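Local coordinates for protein RNA-dependent RNA Polymerase (Bombyx mori cytoplasmic polyhedrosis virus, PDB 6TZ0) that catalyses RNA-directed RNA synthesis, making plus strands during transcription and, very probably, complementary minus strands during genome replication of a double-stranded RNA virus, at residues Lys17-Arg20 / Glu21-Lys24; Lys24-Glu27 / His28-Lys32. All coordinates share one frame; numbering follows the deposited sequence.

Overall arrangement
Both contacts are local and belong to one helix, 20-35, near the N-terminus of the polymerase. Contact 1 is the start of this helix, where the loop 17-20 runs into its first turn. Contact 2 is the next stretch along, two further turns of the same helix. They share Lys-24, and their centres are about 11 Å apart. The centre of contact 1 is about 35 Å from the centre of the chain, and it lies away from the annotated sites. Contact 2 comes nearer to two ATP-binding arginines. The side chain of Ala-31 is about 8 Å from that of Arg-791, and Thr-30 is about 11 Å from Arg-147, again between side chains. No ATP is bound to this chain in the model.

Contact 1: residues Lys17-Arg20 / Glu21-Lys24; sequences KFTR and ESFK
Thr-19 and Ser-22 meet through backbone and hydroxyl groups where the chain enters helix 20-35. The backbone N of Thr-19 donates to Ser-22 OG at 2.7 Å, with an N-H...O angle of 145°. The same hydroxyl turns its own proton to Lys-17 O, a weak bond of 3.3 Å. Ser-22 OG is thus acceptor to one backbone group and donor to another. Its first torsion places it between the backbone N and carbonyl carbon of its own residue, facing back to the incoming loop.

Thr-19 also has a capping role. Its OG1 accepts from Glu-21 N in a weak bond of 3.3 Å, which gives this early helix N-H a partner. Thr-19 O takes a further weak bond from Phe-23 N at 3.4 Å. The two hydroxyls also lie close, with Thr-19 OG1 and Ser-22 OG 2.9 Å apart.

An aromatic pair lies beside the polar network. Phe-23 presents its edge to a face of the Phe-18 ring, and the planes stand at 81°. CD1 of Phe-23 does the touching, 3.5 Å from Phe-18 CD1 and off-centre toward the rim of the ring. Phe-23 reaches it because CG lies opposite its backbone N (chi1 -173°). Both phenylalanines are buried. The Phe-18 ring also stacks with Phe-12 of helix 11-15, and Phe-23 touches Leu-834. The backbone of Phe-18 is hydrogen-bonded to Pro-849 and Glu-851, so the loop is tied to a part of the chain far off in sequence.

Thr-19, at the N-cap, and Ser-22, three residues on, form a capping box, a motif typical of helix N-termini.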
loop_
_atom_site.group_PDB
_atom_site.type_symbol
_atom_site.label_atom_id
_atom_site.label_comp_id
_atom_site.label_asym_id
_atom_site.label_seq_id
_atom_site.Cartn_x
_atom_site.Cartn_y
_atom_site.Cartn_z
ATOM N N LYS A 17 -15.386 19.654 39.690
ATOM C CA LYS A 17 -16.119 20.757 39.095
ATOM C C LYS A 17 -15.203 21.964 39.072
ATOM O O LYS A 17 -14.226 22.034 39.818
ATOM C CB LYS A 17 -17.385 21.096 39.886
ATOM C CG LYS A 17 -18.438 20.022 39.886
ATOM C CD LYS A 17 -19.626 20.457 40.703
ATOM C CE LYS A 17 -20.697 19.395 40.711
ATOM N NZ LYS A 17 -21.869 19.834 41.509
ATOM N N PHE A 18 -15.519 22.919 38.211
ATOM C CA PHE A 18 -14.736 24.142 38.113
ATOM C C PHE A 18 -15.538 25.305 38.676
ATOM O O PHE A 18 -16.478 25.789 38.039
ATOM C CB PHE A 18 -14.299 24.431 36.681
ATOM C CG PHE A 18 -13.291 23.464 36.155
ATOM C CD1 PHE A 18 -12.086 23.286 36.811
ATOM C CD2 PHE A 18 -13.493 22.818 34.951
ATOM C CE1 PHE A 18 -11.141 22.412 36.319
ATOM C CE2 PHE A 18 -12.541 21.955 34.447
ATOM C CZ PHE A 18 -11.368 21.749 35.135
ATOM N N THR A 19 -15.155 25.752 39.861
ATOM C CA THR A 19 -15.595 27.018 40.412
ATOM C C THR A 19 -14.618 28.095 39.949
ATOM O O THR A 19 -13.811 27.878 39.042
ATOM C CB THR A 19 -15.684 26.925 41.935
ATOM O OG1 THR A 19 -14.374 26.727 42.477
ATOM C CG2 THR A 19 -16.558 25.749 42.338
ATOM N N ARG A 20 -14.684 29.276 40.556
ATOM C CA ARG A 20 -13.687 30.290 40.240
ATOM C C ARG A 20 -12.445 30.173 41.112
ATOM O O ARG A 20 -11.394 30.708 40.745
ATOM C CB ARG A 20 -14.287 31.690 40.366
ATOM C CG ARG A 20 -15.359 31.972 39.336
ATOM C CD ARG A 20 -15.723 33.437 39.286
ATOM N NE ARG A 20 -16.262 33.941 40.545
ATOM C CZ ARG A 20 -17.547 33.900 40.887
ATOM N NH1 ARG A 20 -18.438 33.362 40.070
ATOM N NH2 ARG A 20 -17.939 34.388 42.055
ATOM N N GLU A 21 -12.539 29.481 42.245
ATOM C CA GLU A 21 -11.384 29.220 43.088
ATOM C C GLU A 21 -10.673 27.923 42.743
ATOM O O GLU A 21 -9.577 27.681 43.257
ATOM C CB GLU A 21 -11.793 29.173 44.566
ATOM C CG GLU A 21 -12.229 30.506 45.152
ATOM C CD GLU A 21 -13.701 30.808 44.932
ATOM O OE1 GLU A 21 -14.414 29.951 44.368
ATOM O OE2 GLU A 21 -14.144 31.904 45.330
ATOM N N SER A 22 -11.271 27.082 41.902
ATOM C CA SER A 22 -10.687 25.801 41.535
ATOM C C SER A 22 -10.128 25.778 40.125
ATOM O O SER A 22 -9.180 25.034 39.858
ATOM C CB SER A 22 -11.728 24.687 41.683
ATOM O OG SER A 22 -12.821 24.879 40.810
ATOM N N PHE A 23 -10.682 26.587 39.223
ATOM C CA PHE A 23 -10.225 26.594 37.839
ATOM C C PHE A 23 -8.887 27.313 37.709
ATOM O O PHE A 23 -8.005 26.872 36.959
ATOM C CB PHE A 23 -11.295 27.245 36.962
ATOM C CG PHE A 23 -11.015 27.178 35.491
ATOM C CD1 PHE A 23 -11.155 25.986 34.803
ATOM C CD2 PHE A 23 -10.654 28.311 34.790
ATOM C CE1 PHE A 23 -10.910 25.920 33.452
ATOM C CE2 PHE A 23 -10.408 28.248 33.438
ATOM C CZ PHE A 23 -10.546 27.053 32.768
ATOM N N LYS A 24 -8.715 28.409 38.453
ATOM C CA LYS A 24 -7.456 29.145 38.454
ATOM C C LYS A 24 -6.334 28.332 39.084
ATOM O O LYS A 24 -5.182 28.420 38.650
ATOM C CB LYS A 24 -7.645 30.467 39.197
ATOM C CG LYS A 24 -6.434 31.379 39.215
ATOM C CD LYS A 24 -6.764 32.698 39.885
ATOM C CE LYS A 24 -6.953 32.514 41.381
ATOM N NZ LYS A 24 -5.677 32.154 42.056
#

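Contact 2: residues Lys24-Glu27 / His28-Lys32; sequences KEIE and HLTAK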
loop_
_atom_site.group_PDB
_atom_site.type_symbol
_atom_site.label_atom_id
_atom_site.label_comp_id
_atom_site.label_asym_id
_atom_site.label_seq_id
_atom_site.Cartn_x
_atom_site.Cartn_y
_atom_site.Cartn_z
ATOM N N LYS A 24 -8.715 28.409 38.453
ATOM C CA LYS A 24 -7.456 29.145 38.454
ATOM C C LYS A 24 -6.334 28.332 39.084
ATOM O O LYS A 24 -5.182 28.420 38.650
ATOM C CB LYS A 24 -7.645 30.467 39.197
ATOM C CG LYS A 24 -6.434 31.379 39.215
ATOM C CD LYS A 24 -6.764 32.698 39.885
ATOM C CE LYS A 24 -6.953 32.514 41.381
ATOM N NZ LYS A 24 -5.677 32.154 42.056
ATOM N N GLU A 25 -6.663 27.506 40.076
ATOM C CA GLU A 25 -5.667 26.674 40.742
ATOM C C GLU A 25 -5.133 25.587 39.812
ATOM O O GLU A 25 -3.918 25.354 39.751
ATOM C CB GLU A 25 -6.294 26.066 41.991
ATOM C CG GLU A 25 -5.352 25.317 42.883
ATOM C CD GLU A 25 -6.047 24.807 44.130
ATOM O OE1 GLU A 25 -7.281 24.970 44.233
ATOM O OE2 GLU A 25 -5.361 24.261 45.017
ATOM N N ILE A 26 -6.029 24.919 39.080
ATOM C CA ILE A 26 -5.625 23.925 38.091
ATOM C C ILE A 26 -4.860 24.583 36.955
ATOM O O ILE A 26 -3.876 24.026 36.450
ATOM C CB ILE A 26 -6.863 23.158 37.588
ATOM C CG1 ILE A 26 -7.479 22.368 38.732
ATOM C CG2 ILE A 26 -6.531 22.214 36.442
ATOM C CD1 ILE A 26 -6.546 21.331 39.308
ATOM N N GLU A 27 -5.276 25.791 36.566
ATOM C CA GLU A 27 -4.578 26.544 35.529
ATOM C C GLU A 27 -3.145 26.861 35.946
ATOM O O GLU A 27 -2.203 26.640 35.174
ATOM C CB GLU A 27 -5.369 27.815 35.231
ATOM C CG GLU A 27 -4.870 28.615 34.068
ATOM C CD GLU A 27 -5.793 29.757 33.702
ATOM O OE1 GLU A 27 -6.804 29.956 34.407
ATOM O OE2 GLU A 27 -5.516 30.444 32.696
ATOM N N HIS A 28 -2.961 27.274 37.202
ATOM C CA HIS A 28 -1.636 27.572 37.735
ATOM C C HIS A 28 -0.759 26.326 37.828
ATOM O O HIS A 28 0.410 26.358 37.427
ATOM C CB HIS A 28 -1.781 28.234 39.103
ATOM C CG HIS A 28 -0.479 28.544 39.771
ATOM N ND1 HIS A 28 0.363 29.543 39.335
ATOM C CD2 HIS A 28 0.114 28.001 40.861
ATOM C CE1 HIS A 28 1.425 29.592 40.118
ATOM N NE2 HIS A 28 1.298 28.669 41.053
ATOM N N LEU A 29 -1.301 25.216 38.334
ATOM C CA LEU A 29 -0.469 24.029 38.519
ATOM C C LEU A 29 -0.121 23.349 37.198
ATOM O O LEU A 29 1.010 22.878 37.018
ATOM C CB LEU A 29 -1.149 23.052 39.468
ATOM C CG LEU A 29 -1.106 23.528 40.912
ATOM C CD1 LEU A 29 -1.893 22.598 41.785
ATOM C CD2 LEU A 29 0.332 23.593 41.376
ATOM N N THR A 30 -1.063 23.290 36.255
ATOM C CA THR A 30 -0.737 22.714 34.957
ATOM C C THR A 30 0.174 23.628 34.149
ATOM O O THR A 30 0.986 23.138 33.355
ATOM C CB THR A 30 -2.017 22.395 34.189
ATOM O OG1 THR A 30 -2.817 23.576 34.082
ATOM C CG2 THR A 30 -2.804 21.303 34.899
ATOM N N ALA A 31 0.102 24.947 34.369
ATOM C CA ALA A 31 1.093 25.841 33.779
ATOM C C ALA A 31 2.476 25.610 34.376
ATOM O O ALA A 31 3.484 25.650 33.658
ATOM C CB ALA A 31 0.662 27.289 33.981
ATOM N N LYS A 32 2.539 25.363 35.688
ATOM C CA LYS A 32 3.821 25.112 36.339
ATOM C C LYS A 32 4.423 23.790 35.878
ATOM O O LYS A 32 5.647 23.657 35.781
ATOM C CB LYS A 32 3.640 25.136 37.859
ATOM C CG LYS A 32 4.917 25.009 38.668
ATOM C CD LYS A 32 4.634 25.150 40.156
ATOM C CE LYS A 32 5.866 24.836 40.993
ATOM N NZ LYS A 32 6.963 25.818 40.776
#
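Ile-26 and Thr-30 meet one turn apart on helix 20-35, through a carbonyl and a hydroxyl. Two hydrogen bonds grip Ile-26 O. Thr-30 N donates at 2.9 Å, with a nearly straight N-H...O angle of 166°. Thr-30 OG1 donates at 2.6 Å. The two donors arrive from opposite faces of the carbonyl plane. The hydroxyl can fold back to this carbonyl because chi1 of 56° sets it between the backbone N and carbonyl carbon of Thr-30.

The other backbone bonds follow the i to i+4 pattern of an alpha-helix. His-28 N binds Lys-24 O at 2.9 Å. Leu-29 N binds Glu-25 O and Ala-31 N binds Glu-27 O, each at 3.0 Å. A threonine hydroxyl bonded to the carbonyl four residues earlier is a familiar helix arrangement, and here it adds a side-chain link to the regular ladder.

Apolar contact is slight by comparison. CG2 of Ile-26 and CG2 of Thr-30 approach at 4.1 Å, their side chains crossing at a slant. Leu-29 instead brings a carbon near a backbone oxygen, with its CG 3.5 Å from Glu-25 O.

The faces of the helix differ in their surroundings. Buried Ile-26 packs on Phe-12 and Leu-834. Buried Thr-30 touches Phe-783 and Ala-786 of helix 774-786. Glu-27 OE2 forms a long, weak ion pair with Arg-790. Lys-24 and His-28 are exposed.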